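Local coordinates for molinate hydrolase (Gulosibacter molinativorax, PDB 4UB9), which hydrolyses the thiocarbamate pesticide molinate and binds zinc, probably using the metal to activate water as amidohydrolases do, at residues A[42-47]-A[86-91]; A[96-101]-A[139-144]; A[223-228]-A[269-274]; A[372-377]-A[395-400]; A[446-451]-A[462-467]. All coordinates share one frame; numbering follows the deposited sequence.

Contact 1. Residues A[42-47]-A[86-91]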
# COMPACT_ATOMS: atom_id res chain seq x y z
N THR A 42 20.14 -47.11 -27.85
CA THR A 42 20.88 -47.18 -26.59
C THR A 42 19.91 -46.96 -25.40
O THR A 42 19.32 -45.89 -25.26
CB THR A 42 22.02 -46.15 -26.58
OG1 THR A 42 22.86 -46.38 -27.71
CG2 THR A 42 22.86 -46.31 -25.30
N LEU A 43 19.77 -47.99 -24.57
CA LEU A 43 18.88 -47.95 -23.43
C LEU A 43 19.52 -47.37 -22.16
O LEU A 43 20.58 -47.84 -21.68
CB LEU A 43 18.34 -49.33 -23.11
CG LEU A 43 17.40 -49.39 -21.88
CD1 LEU A 43 16.08 -48.72 -22.16
CD2 LEU A 43 17.15 -50.84 -21.48
N ILE A 44 18.86 -46.34 -21.63
CA ILE A 44 19.17 -45.75 -20.31
C ILE A 44 17.94 -45.99 -19.51
O ILE A 44 16.94 -45.28 -19.66
CB ILE A 44 19.48 -44.26 -20.38
CG1 ILE A 44 20.72 -44.01 -21.24
CG2 ILE A 44 19.68 -43.71 -18.98
CD1 ILE A 44 21.13 -42.55 -21.40
N ASP A 45 17.94 -47.07 -18.72
CA ASP A 45 16.67 -47.64 -18.19
C ASP A 45 16.14 -47.02 -16.89
O ASP A 45 15.03 -47.32 -16.45
CB ASP A 45 16.79 -49.17 -18.03
CG ASP A 45 17.83 -49.59 -17.00
OD1 ASP A 45 18.68 -48.77 -16.56
OD2 ASP A 45 17.80 -50.77 -16.64
N GLY A 46 16.97 -46.22 -16.25
CA GLY A 46 16.63 -45.57 -14.97
C GLY A 46 17.15 -46.28 -13.72
O GLY A 46 16.99 -45.77 -12.61
N ASN A 47 17.80 -47.42 -13.89
CA ASN A 47 18.39 -48.15 -12.76
C ASN A 47 19.83 -47.77 -12.50
O ASN A 47 20.43 -48.24 -11.55
CB ASN A 47 18.25 -49.63 -12.97
CG ASN A 47 16.79 -50.06 -13.01
OD1 ASN A 47 16.29 -50.55 -14.02
ND2 ASN A 47 16.11 -49.85 -11.92
N GLY A 86 20.55 -45.21 -33.55
CA GLY A 86 21.28 -43.98 -33.34
C GLY A 86 20.70 -43.07 -32.29
O GLY A 86 21.06 -41.93 -32.17
N LYS A 87 19.81 -43.62 -31.49
CA LYS A 87 19.04 -42.83 -30.56
C LYS A 87 19.06 -43.41 -29.15
O LYS A 87 19.49 -44.52 -28.91
CB LYS A 87 17.62 -42.67 -31.06
CG LYS A 87 17.53 -41.74 -32.25
CD LYS A 87 16.13 -41.61 -32.81
CE LYS A 87 16.16 -40.83 -34.11
NZ LYS A 87 15.10 -39.80 -34.17
N TRP A 88 18.64 -42.60 -28.21
CA TRP A 88 18.63 -42.98 -26.82
C TRP A 88 17.21 -43.18 -26.31
O TRP A 88 16.32 -42.41 -26.58
CB TRP A 88 19.40 -41.98 -25.98
CG TRP A 88 20.87 -42.10 -26.17
CD1 TRP A 88 21.76 -42.68 -25.31
CD2 TRP A 88 21.63 -41.62 -27.27
NE1 TRP A 88 23.03 -42.60 -25.82
CE2 TRP A 88 22.98 -41.94 -27.02
CE3 TRP A 88 21.31 -40.94 -28.45
CZ2 TRP A 88 24.01 -41.62 -27.90
CZ3 TRP A 88 22.33 -40.62 -29.33
CH2 TRP A 88 23.67 -40.96 -29.05
N ILE A 89 17.03 -44.27 -25.59
CA ILE A 89 15.76 -44.66 -25.03
C ILE A 89 15.78 -44.49 -23.50
O ILE A 89 16.55 -45.17 -22.80
CB ILE A 89 15.42 -46.12 -25.32
CG1 ILE A 89 15.39 -46.35 -26.83
CG2 ILE A 89 14.06 -46.46 -24.72
CD1 ILE A 89 15.34 -47.82 -27.23
N LEU A 90 14.91 -43.61 -23.00
CA LEU A 90 14.78 -43.32 -21.56
C LEU A 90 13.38 -43.66 -21.06
O LEU A 90 12.44 -43.80 -21.87
CB LEU A 90 15.06 -41.88 -21.26
CG LEU A 90 16.53 -41.46 -21.18
CD1 LEU A 90 17.23 -41.55 -22.54
CD2 LEU A 90 16.65 -40.05 -20.63
N PRO A 91 13.22 -43.78 -19.71
CA PRO A 91 11.88 -43.99 -19.21
C PRO A 91 11.11 -42.72 -19.39
O PRO A 91 11.70 -41.66 -19.53
CB PRO A 91 12.08 -44.28 -17.73
CG PRO A 91 13.55 -44.42 -17.52
CD PRO A 91 14.19 -43.68 -18.63
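Segments 42-47 and 86-91 run the same way, their end-to-end directions 17° apart, and pair as parallel strands with T42 bridged to W88 and L43 to I89. Three backbone bonds make the ladder: T42 N gives to K87 O (2.9 Å), I89 N to T42 O (2.8 Å) in an almost straight line, and I44 N to I89 O (2.8 Å). T42 thus spends both its amide and its carbonyl on the residues flanking W88, the usual parallel pattern. On the face carrying T42 and W88, the two side chains lie side by side. T42 CB sits over the five-membered ring of W88, 4.0 Å from its centroid, a CH-pi contact. With T42 OG1 anti to the carbonyl carbon (chi1 -56°), CG2 falls anti to the backbone N, 3.8 Å from W88 NE1. On the other face L43 CD1 crosses obliquely to I89 CG2 at 4.0 Å. Past the last bridge, I44 CB lies alongside L90 CD1, and the P91 ring closes the end, its CD 3.3 Å from I44 O. A side chain at G46 would crowd P91 CG, and its backbone angles by themselves call for glycine. D45 OD1 turns the chain by accepting from N47 N, an Asx turn. Strand 447-450 bonds to W88 and L90 through L450 and V448, while helix 415-421 covers I44 and L90 with M416 and I419.

Contact 2. Residues A[96-101]-A[139-144]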
# COMPACT_ATOMS: atom_id res chain seq x y z
N GLY A 96 8.63 -34.42 -9.77
CA GLY A 96 8.22 -34.61 -8.37
C GLY A 96 7.47 -33.47 -7.69
O GLY A 96 7.01 -33.61 -6.56
N ASN A 97 7.38 -32.33 -8.37
CA ASN A 97 6.67 -31.19 -7.83
C ASN A 97 6.30 -30.16 -8.86
O ASN A 97 7.11 -29.33 -9.25
CB ASN A 97 7.46 -30.50 -6.74
CG ASN A 97 6.70 -29.35 -6.11
OD1 ASN A 97 5.48 -29.31 -6.14
ND2 ASN A 97 7.41 -28.42 -5.53
N VAL A 98 5.05 -30.21 -9.26
CA VAL A 98 4.45 -29.19 -10.10
C VAL A 98 3.16 -28.62 -9.51
O VAL A 98 2.62 -29.14 -8.54
CB VAL A 98 4.09 -29.73 -11.52
CG1 VAL A 98 5.30 -30.39 -12.15
CG2 VAL A 98 2.92 -30.70 -11.44
N HIS A 99 2.67 -27.57 -10.14
CA HIS A 99 1.37 -26.99 -9.81
C HIS A 99 0.60 -26.72 -11.10
O HIS A 99 0.92 -25.80 -11.86
CB HIS A 99 1.54 -25.73 -9.00
CG HIS A 99 2.28 -25.96 -7.73
ND1 HIS A 99 3.49 -25.36 -7.45
CD2 HIS A 99 2.00 -26.73 -6.66
CE1 HIS A 99 3.92 -25.77 -6.27
NE2 HIS A 99 3.03 -26.59 -5.76
N LEU A 100 -0.42 -27.52 -11.31
CA LEU A 100 -1.19 -27.52 -12.53
C LEU A 100 -2.22 -26.37 -12.62
O LEU A 100 -2.71 -26.07 -13.72
CB LEU A 100 -1.85 -28.88 -12.74
CG LEU A 100 -0.79 -30.01 -12.84
CD1 LEU A 100 -1.42 -31.38 -12.92
CD2 LEU A 100 0.15 -29.84 -14.05
N LEU A 101 -2.56 -25.77 -11.48
CA LEU A 101 -2.99 -24.37 -11.42
C LEU A 101 -1.79 -23.62 -10.88
O LEU A 101 -1.25 -23.99 -9.83
CB LEU A 101 -4.19 -24.17 -10.50
CG LEU A 101 -5.53 -24.75 -10.95
CD1 LEU A 101 -6.66 -24.40 -9.97
CD2 LEU A 101 -5.90 -24.23 -12.32
N THR A 139 5.75 -38.02 -18.42
CA THR A 139 4.57 -38.88 -18.46
C THR A 139 3.85 -38.99 -17.11
O THR A 139 2.68 -39.38 -17.05
CB THR A 139 4.95 -40.29 -18.93
OG1 THR A 139 6.21 -40.65 -18.35
CG2 THR A 139 5.06 -40.32 -20.47
N THR A 140 4.55 -38.64 -16.03
CA THR A 140 3.95 -38.61 -14.68
C THR A 140 4.30 -37.33 -13.94
O THR A 140 5.48 -36.97 -13.84
CB THR A 140 4.37 -39.81 -13.82
OG1 THR A 140 4.02 -41.02 -14.50
CG2 THR A 140 3.69 -39.79 -12.46
N VAL A 141 3.27 -36.64 -13.44
CA VAL A 141 3.47 -35.47 -12.61
C VAL A 141 2.89 -35.64 -11.22
O VAL A 141 1.81 -36.19 -11.03
CB VAL A 141 2.90 -34.16 -13.23
CG1 VAL A 141 3.66 -33.80 -14.49
CG2 VAL A 141 1.42 -34.27 -13.49
N PHE A 142 3.62 -35.10 -10.26
CA PHE A 142 3.19 -35.06 -8.86
C PHE A 142 2.89 -33.65 -8.50
O PHE A 142 3.80 -32.80 -8.39
CB PHE A 142 4.26 -35.65 -7.97
CG PHE A 142 4.42 -37.11 -8.16
CD1 PHE A 142 3.62 -38.00 -7.48
CD2 PHE A 142 5.33 -37.61 -9.07
CE1 PHE A 142 3.76 -39.39 -7.66
CE2 PHE A 142 5.46 -38.97 -9.26
CZ PHE A 142 4.67 -39.86 -8.55
N ASP A 143 1.60 -33.39 -8.34
CA ASP A 143 1.09 -32.06 -8.01
C ASP A 143 0.92 -31.89 -6.50
O ASP A 143 0.13 -32.56 -5.86
CB ASP A 143 -0.22 -31.78 -8.73
CG ASP A 143 -0.77 -30.38 -8.45
OD1 ASP A 143 -0.83 -29.97 -7.25
OD2 ASP A 143 -1.18 -29.69 -9.41
N THR A 144 1.63 -30.93 -6.00
CA THR A 144 1.93 -30.77 -4.57
C THR A 144 1.08 -29.67 -3.90
O THR A 144 1.07 -29.50 -2.68
CB THR A 144 3.43 -30.50 -4.55
OG1 THR A 144 4.14 -31.72 -4.29
CG2 THR A 144 3.81 -29.49 -3.67
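D143 holds its CG anti to the backbone N (chi1 -178°), which swings OD2 to the backbone amide of L100. That bond, L100 N to D143 OD2 at 3.0 Å, is nearly straight but comes from above the carboxylate plane. N146 ND2 also donates to OD2 and W145 N to OD1, so the buried carboxylate is fixed from several directions. The backbones join through V98 N to F142 O (3.0 Å) and T144 N to V98 O (3.3 Å), a parallel bridge that pairs V98 with D143. V98 CG1 lies anti to the carbonyl carbon (chi1 -53°), which leaves CG2 in the crowded position between N and carbonyl, and this methyl crosses V141 CB at about a right angle, 3.9 Å away. L100 meets V141 tip to tip, CD1 to CG2 at 4.1 Å. F142 sends its ring away to stack on Y430 while its CB rests on G96 O. The H99 imidazole turns its edge toward D143 OD1 and brings NE2 within 3.7 Å of T144 CG2. N97, also with CG anti to the backbone N (chi1 -177°), extends its amide to D373, where ND2 bonds OD1, and its side chain lies about 6 Å from the zinc ion. The N-x-H sequence formed by N97, V98 and H99 probably occupies the place of the H-x-H motif that ends the first strand of the amidohydrolase TIM barrel.

Contact 3. Residues A[223-228]-A[269-274]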
# COMPACT_ATOMS: atom_id res chain seq x y z
N GLU A 223 -9.10 -31.83 18.25
CA GLU A 223 -9.96 -31.30 17.20
C GLU A 223 -9.32 -31.38 15.82
O GLU A 223 -10.02 -31.37 14.81
CB GLU A 223 -10.36 -29.88 17.51
CG GLU A 223 -11.42 -29.81 18.57
CD GLU A 223 -11.79 -28.38 18.96
OE1 GLU A 223 -11.87 -27.49 18.07
OE2 GLU A 223 -12.02 -28.14 20.17
N VAL A 224 -8.00 -31.38 15.78
CA VAL A 224 -7.29 -31.47 14.51
C VAL A 224 -7.42 -32.86 13.91
O VAL A 224 -7.56 -33.03 12.70
CB VAL A 224 -5.81 -31.16 14.68
CG1 VAL A 224 -5.04 -31.48 13.42
CG2 VAL A 224 -5.62 -29.71 15.05
N ARG A 225 -7.41 -33.86 14.79
CA ARG A 225 -7.39 -35.26 14.36
C ARG A 225 -8.50 -35.61 13.38
O ARG A 225 -8.22 -36.10 12.31
CB ARG A 225 -7.43 -36.23 15.54
CG ARG A 225 -7.17 -37.67 15.12
CD ARG A 225 -7.08 -38.63 16.29
NE ARG A 225 -5.86 -38.43 17.09
CZ ARG A 225 -4.64 -38.86 16.78
NH1 ARG A 225 -4.41 -39.51 15.68
NH2 ARG A 225 -3.63 -38.62 17.60
N PRO A 226 -9.75 -35.36 13.75
CA PRO A 226 -10.77 -35.76 12.78
C PRO A 226 -10.72 -34.98 11.47
O PRO A 226 -11.15 -35.49 10.42
CB PRO A 226 -12.11 -35.46 13.51
CG PRO A 226 -11.74 -34.57 14.66
CD PRO A 226 -10.33 -34.94 15.03
N LEU A 227 -10.26 -33.74 11.53
CA LEU A 227 -10.22 -32.88 10.32
C LEU A 227 -9.22 -33.41 9.30
O LEU A 227 -9.55 -33.58 8.13
CB LEU A 227 -9.90 -31.45 10.66
CG LEU A 227 -10.99 -30.75 11.50
CD1 LEU A 227 -10.52 -29.34 11.87
CD2 LEU A 227 -12.32 -30.67 10.78
N ILE A 228 -8.03 -33.73 9.78
CA ILE A 228 -7.01 -34.32 8.90
C ILE A 228 -7.42 -35.71 8.41
O ILE A 228 -7.24 -36.05 7.25
CB ILE A 228 -5.61 -34.39 9.50
CG1 ILE A 228 -4.63 -35.00 8.50
CG2 ILE A 228 -5.57 -35.22 10.79
CD1 ILE A 228 -4.40 -34.15 7.27
N VAL A 269 0.95 -36.30 11.30
CA VAL A 269 1.83 -37.39 10.80
C VAL A 269 1.20 -38.79 11.02
O VAL A 269 1.14 -39.59 10.11
CB VAL A 269 3.22 -37.31 11.42
CG1 VAL A 269 4.06 -38.54 11.06
CG2 VAL A 269 3.91 -36.04 10.93
N ASP A 270 0.72 -39.03 12.23
CA ASP A 270 0.10 -40.27 12.60
C ASP A 270 -1.10 -40.57 11.72
O ASP A 270 -1.24 -41.70 11.21
CB ASP A 270 -0.26 -40.22 14.09
CG ASP A 270 -0.88 -41.52 14.62
OD1 ASP A 270 -0.11 -42.50 14.54
OD2 ASP A 270 -2.09 -41.56 15.04
N GLU A 271 -1.89 -39.56 11.41
CA GLU A 271 -3.06 -39.80 10.52
C GLU A 271 -2.69 -40.09 9.06
O GLU A 271 -3.43 -40.78 8.34
CB GLU A 271 -4.07 -38.64 10.61
CG GLU A 271 -4.77 -38.61 11.95
CD GLU A 271 -5.67 -39.84 12.18
OE1 GLU A 271 -6.19 -40.38 11.19
OE2 GLU A 271 -5.84 -40.24 13.34
N VAL A 272 -1.61 -39.47 8.60
CA VAL A 272 -1.12 -39.69 7.25
C VAL A 272 -0.62 -41.11 7.15
O VAL A 272 -0.94 -41.83 6.20
CB VAL A 272 -0.00 -38.71 6.87
CG1 VAL A 272 0.64 -39.13 5.58
CG2 VAL A 272 -0.56 -37.29 6.72
N ARG A 273 0.18 -41.50 8.15
CA ARG A 273 0.69 -42.90 8.24
C ARG A 273 -0.46 -43.88 8.26
O ARG A 273 -0.53 -44.80 7.45
CB ARG A 273 1.49 -43.10 9.48
CG ARG A 273 2.97 -42.78 9.40
CD ARG A 273 3.41 -42.09 8.14
NE ARG A 273 4.73 -41.48 8.33
CZ ARG A 273 5.63 -41.31 7.36
NH1 ARG A 273 5.37 -41.71 6.12
NH2 ARG A 273 6.79 -40.76 7.64
N ARG A 274 -1.43 -43.61 9.12
CA ARG A 274 -2.64 -44.45 9.21
C ARG A 274 -3.28 -44.59 7.83
O ARG A 274 -3.74 -45.66 7.44
CB ARG A 274 -3.63 -43.88 10.23
CG ARG A 274 -4.98 -44.60 10.31
CD ARG A 274 -6.12 -43.88 11.08
NE ARG A 274 -6.47 -44.61 12.30
CZ ARG A 274 -6.02 -44.31 13.51
NH1 ARG A 274 -5.21 -43.27 13.69
NH2 ARG A 274 -6.36 -45.05 14.57
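E271 OE2 is gripped by two arginine nitrogens, R225 NH1 from the neighbouring helix at 2.8 Å and R274 NH1 from its own helix at 3.1 Å. R225 reaches it with CG anti to the backbone N and a bend at chi3 (-70°), so that OE2 lies in the guanidinium plane and offers its anti lone pair. The same NH1 also donates to D270 OD2 at 3.2 Å, again on the anti lone pair. Both carboxylates stand steeply to the guanidinium. R274 NH1 completes the network with a long bridge to D270 OD2, 3.8 Å, and the nearness of the two arginines is probably eased by the acids between them. E271 CB and CG slide past I228 CG2, both at 3.7 Å, and the bend at chi2 turns the carboxylate to R225. An alanine at R225 would remove both salt bridges between the helices and would probably leave E271 OE2 less firmly held. The helical segments approach to 9.8 Å between axes, their directions only 31° apart, and L268 also packs on I228. Neighbouring helices that run in the same general direction around inner parallel strands, here with V272 resting on L279 of strand 279-282, are characteristic of the outer layer of a TIM barrel.

Contact 4. Residues A[372-377]-A[395-400]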
# COMPACT_ATOMS: atom_id res chain seq x y z
N THR A 372 10.12 -28.74 -9.22
CA THR A 372 10.31 -27.34 -9.67
C THR A 372 9.33 -26.26 -9.23
O THR A 372 9.61 -25.09 -9.41
CB THR A 372 10.27 -27.29 -11.20
OG1 THR A 372 9.01 -27.82 -11.64
CG2 THR A 372 11.42 -28.12 -11.80
N ASP A 373 8.18 -26.66 -8.73
CA ASP A 373 7.10 -25.74 -8.39
C ASP A 373 6.52 -25.18 -9.65
O ASP A 373 5.81 -24.19 -9.62
CB ASP A 373 7.56 -24.60 -7.43
CG ASP A 373 7.36 -24.91 -5.91
OD1 ASP A 373 6.46 -25.72 -5.54
OD2 ASP A 373 8.11 -24.34 -5.07
N ALA A 374 6.84 -25.78 -10.79
CA ALA A 374 6.50 -25.13 -12.07
C ALA A 374 5.05 -25.22 -12.41
O ALA A 374 4.34 -26.16 -12.00
CB ALA A 374 7.33 -25.70 -13.19
N GLY A 375 4.62 -24.25 -13.18
CA GLY A 375 3.22 -24.17 -13.63
C GLY A 375 3.13 -23.62 -15.03
O GLY A 375 4.08 -23.11 -15.58
N CYS A 376 1.96 -23.75 -15.62
CA CYS A 376 1.71 -23.19 -16.94
C CYS A 376 1.26 -21.75 -16.77
O CYS A 376 0.08 -21.42 -16.57
CB CYS A 376 0.71 -24.05 -17.71
SG CYS A 376 0.25 -23.27 -19.26
N THR A 377 2.23 -20.87 -16.88
CA THR A 377 2.06 -19.46 -16.57
C THR A 377 1.27 -18.70 -17.61
O THR A 377 1.43 -18.88 -18.81
CB THR A 377 3.43 -18.78 -16.40
OG1 THR A 377 4.21 -19.58 -15.51
CG2 THR A 377 3.30 -17.37 -15.80
N TRP A 395 10.40 -21.98 -13.32
CA TRP A 395 8.95 -22.22 -13.08
C TRP A 395 8.06 -22.33 -14.33
O TRP A 395 6.84 -22.39 -14.25
CB TRP A 395 8.42 -21.12 -12.20
CG TRP A 395 9.22 -20.97 -10.95
CD1 TRP A 395 9.42 -21.91 -10.02
CD2 TRP A 395 9.93 -19.83 -10.52
NE1 TRP A 395 10.19 -21.43 -8.99
CE2 TRP A 395 10.55 -20.16 -9.29
CE3 TRP A 395 10.14 -18.56 -11.05
CZ2 TRP A 395 11.32 -19.24 -8.56
CZ3 TRP A 395 10.95 -17.64 -10.33
CH2 TRP A 395 11.50 -17.99 -9.09
N THR A 396 8.71 -22.50 -15.47
CA THR A 396 8.03 -22.62 -16.75
C THR A 396 7.79 -24.10 -17.10
O THR A 396 8.66 -24.80 -17.55
CB THR A 396 8.84 -21.94 -17.86
OG1 THR A 396 9.11 -20.58 -17.50
CG2 THR A 396 8.08 -21.98 -19.17
N LEU A 397 6.59 -24.54 -16.81
CA LEU A 397 6.23 -25.93 -16.98
C LEU A 397 6.48 -26.38 -18.43
O LEU A 397 6.13 -25.68 -19.35
CB LEU A 397 4.75 -26.15 -16.65
CG LEU A 397 4.29 -27.60 -16.62
CD1 LEU A 397 4.99 -28.39 -15.53
CD2 LEU A 397 2.78 -27.65 -16.43
N GLY A 398 7.04 -27.58 -18.58
CA GLY A 398 7.29 -28.17 -19.90
C GLY A 398 8.75 -28.15 -20.25
O GLY A 398 9.18 -28.91 -21.10
N GLU A 399 9.47 -27.21 -19.66
CA GLU A 399 10.93 -27.07 -19.78
C GLU A 399 11.68 -26.98 -18.45
O GLU A 399 12.90 -27.06 -18.42
CB GLU A 399 11.25 -25.77 -20.51
CG GLU A 399 10.78 -25.76 -21.95
CD GLU A 399 11.29 -24.56 -22.73
OE1 GLU A 399 12.44 -24.14 -22.54
OE2 GLU A 399 10.53 -24.06 -23.56
N ASP A 400 10.93 -26.81 -17.38
CA ASP A 400 11.45 -26.68 -16.04
C ASP A 400 12.35 -27.87 -15.60
O ASP A 400 13.35 -27.68 -14.95
CB ASP A 400 10.30 -26.55 -15.07
CG ASP A 400 9.31 -27.76 -15.17
OD1 ASP A 400 8.80 -28.08 -16.28
OD2 ASP A 400 9.03 -28.39 -14.11
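T372 and D400 meet with their side chains crossed at about a right angle; T372 OG1 and D400 CG each sit in the crowded position between backbone N and carbonyl carbon. This brings T372 OG1 to D400 OD2 at 2.5 Å, a short bond on the anti lone pair of the carboxylate. The hydroxyl also accepts from A374 N at 3.1 Å, an ST turn, while A374 CB is pressed against D400 OD2 at 3.3 Å. The second oxygen, OD1, takes G398 N at 2.9 Å from above its plane. An alanine at D400 would lose both oxygens and would probably loosen the T372 turn together with the bend at G398. W395 presents its ring edge to the other loop, CD1 lying 3.2 Å from T372 O. Between these side chains the backbones exchange two bonds, G375 N to W395 O and L397 N to G375 O, both 3.1 Å. L397, its CG anti to the backbone N, lies along A374 and C376. D400 opens helix 400-410, so the carboxylate joins that helix to the loop leaving strand 368-370. In that loop D373, whose side chain is about 5 Å from the zinc ion, probably corresponds to the aspartate that amidohydrolases commonly carry at the end of the last barrel strand.

Contact 5. Residues A[446-451]-A[462-467]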
# COMPACT_ATOMS: atom_id res chain seq x y z
N ASP A 446 5.86 -46.36 -20.43
CA ASP A 446 6.14 -44.96 -20.60
C ASP A 446 7.56 -44.80 -21.03
O ASP A 446 8.49 -45.15 -20.30
CB ASP A 446 5.92 -44.19 -19.29
CG ASP A 446 4.45 -44.20 -18.80
OD1 ASP A 446 3.55 -44.65 -19.55
OD2 ASP A 446 4.21 -43.78 -17.63
N VAL A 447 7.77 -44.20 -22.19
CA VAL A 447 9.12 -44.13 -22.76
C VAL A 447 9.28 -42.87 -23.54
O VAL A 447 8.33 -42.40 -24.18
CB VAL A 447 9.35 -45.29 -23.74
CG1 VAL A 447 10.70 -45.20 -24.40
CG2 VAL A 447 9.22 -46.62 -23.03
N VAL A 448 10.46 -42.29 -23.46
CA VAL A 448 10.82 -41.24 -24.37
C VAL A 448 12.08 -41.61 -25.15
O VAL A 448 12.92 -42.38 -24.67
CB VAL A 448 11.03 -39.89 -23.69
CG1 VAL A 448 9.79 -39.56 -22.92
CG2 VAL A 448 12.25 -39.87 -22.80
N VAL A 449 12.21 -41.02 -26.34
CA VAL A 449 13.33 -41.27 -27.22
C VAL A 449 13.98 -39.96 -27.56
O VAL A 449 13.30 -39.05 -28.05
CB VAL A 449 12.87 -41.97 -28.51
CG1 VAL A 449 14.06 -42.22 -29.43
CG2 VAL A 449 12.17 -43.29 -28.20
N LEU A 450 15.28 -39.86 -27.32
CA LEU A 450 16.08 -38.69 -27.64
C LEU A 450 17.02 -38.93 -28.81
O LEU A 450 17.51 -40.03 -29.01
CB LEU A 450 16.93 -38.29 -26.46
CG LEU A 450 16.26 -38.18 -25.10
CD1 LEU A 450 17.31 -37.86 -24.06
CD2 LEU A 450 15.22 -37.10 -25.12
N ASP A 451 17.33 -37.86 -29.53
CA ASP A 451 18.23 -37.93 -30.70
C ASP A 451 19.68 -37.79 -30.37
O ASP A 451 20.53 -38.12 -31.16
CB ASP A 451 17.92 -36.80 -31.67
CG ASP A 451 16.66 -37.02 -32.42
OD1 ASP A 451 16.16 -38.16 -32.38
OD2 ASP A 451 16.14 -36.06 -33.00
N ARG A 462 16.72 -32.24 -24.06
CA ARG A 462 15.73 -31.52 -24.87
C ARG A 462 15.49 -32.15 -26.24
O ARG A 462 14.56 -31.77 -26.90
CB ARG A 462 16.13 -30.08 -25.06
CG ARG A 462 16.08 -29.26 -23.79
CD ARG A 462 16.78 -27.92 -23.98
NE ARG A 462 16.74 -27.06 -22.79
CZ ARG A 462 15.71 -26.30 -22.40
NH1 ARG A 462 14.60 -26.30 -23.09
NH2 ARG A 462 15.80 -25.55 -21.33
N THR A 463 16.33 -33.08 -26.68
CA THR A 463 16.31 -33.54 -28.09
C THR A 463 15.27 -34.63 -28.31
O THR A 463 15.52 -35.61 -29.02
CB THR A 463 17.70 -34.02 -28.58
OG1 THR A 463 18.07 -35.20 -27.84
CG2 THR A 463 18.74 -32.95 -28.38
N LEU A 464 14.08 -34.40 -27.77
CA LEU A 464 12.98 -35.39 -27.87
C LEU A 464 12.51 -35.66 -29.29
O LEU A 464 12.15 -34.75 -29.98
CB LEU A 464 11.75 -34.91 -27.12
CG LEU A 464 11.77 -35.05 -25.61
CD1 LEU A 464 10.63 -34.22 -25.03
CD2 LEU A 464 11.61 -36.51 -25.23
N SER A 465 12.47 -36.93 -29.66
CA SER A 465 11.96 -37.39 -30.96
C SER A 465 10.65 -38.07 -30.83
O SER A 465 9.84 -37.98 -31.72
CB SER A 465 12.85 -38.47 -31.57
OG SER A 465 14.08 -37.95 -31.94
N HIS A 466 10.48 -38.83 -29.75
CA HIS A 466 9.26 -39.61 -29.55
C HIS A 466 8.87 -39.61 -28.09
O HIS A 466 9.71 -39.65 -27.19
CB HIS A 466 9.43 -41.04 -30.02
CG HIS A 466 9.79 -41.15 -31.47
ND1 HIS A 466 8.85 -41.30 -32.46
CD2 HIS A 466 10.99 -41.05 -32.10
CE1 HIS A 466 9.45 -41.31 -33.64
NE2 HIS A 466 10.75 -41.15 -33.44
N VAL A 467 7.56 -39.65 -27.88
CA VAL A 467 6.99 -39.74 -26.53
C VAL A 467 5.92 -40.79 -26.52
O VAL A 467 5.00 -40.75 -27.32
CB VAL A 467 6.40 -38.40 -26.06
CG1 VAL A 467 5.77 -38.56 -24.68
CG2 VAL A 467 7.45 -37.29 -26.01
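L464 CD2 forms the apolar centre, lodged 3.8 Å from V448 CB and 3.7 Å from L450 CD2, with both partners crossed obliquely. V467 extends this face, its CG2 reaching V448 CG1 at the limit of packing. On the opposite face V449 and H466 lie side by side, their CB atoms 3.9 Å apart, and the imidazole turns its edge to V449 CB while its ND1 bonds E473 OE2. The strands run antiparallel, 159° between their directions, and pass through a classic beta bulge in which S465 and H466 both face V449. V449 O therefore accepts twice, firmly from S465 N (2.8 Å, nearly along the C=O axis) and weakly from H466 N (3.3 Å). V449 N returns a bond to H466 O at 3.0 Å. Toward the end of the pair the chain of T463 makes an inverse gamma turn, and D451 N gives to T463 O at 2.9 Å. The T463 hydroxyl bonds N460 O and Q452 N, and takes a further weak bond from D451 N. At the polar edge K87 NZ is shared, by a salt bridge to D451 OD1 and a hydrogen bond to S465 OG. Strand 447-450 is flanked by 464-469 and by 88-95, where V447 touches I89, while R462 lies on F402 and V403 of helix 400-410.

The five contacts come in series along the chain, each closing before the next opens, yet several meet in space. Contacts 1, 2 and 5 all reach one mixed sheet: strand 88-95 pairs with 41-43, 138-143 and 447-450, so contacts 1 and 5, centres 9 Å apart, adjoin through it. Contacts 2 and 4, their centres also 9 Å apart, meet near the zinc ion, N97 and H99 lying against D373 and A374. Contact 4 reaches contact 5, centres 19 Å apart, through the E399-R462 salt bridge. Contact 3 has its centre 42 Å from those of contacts 1 and 5. Contacts 1, 2, 4 and 5 thus link the mixed sheet to the zinc site, while contact 3 stands apart on the outer helices.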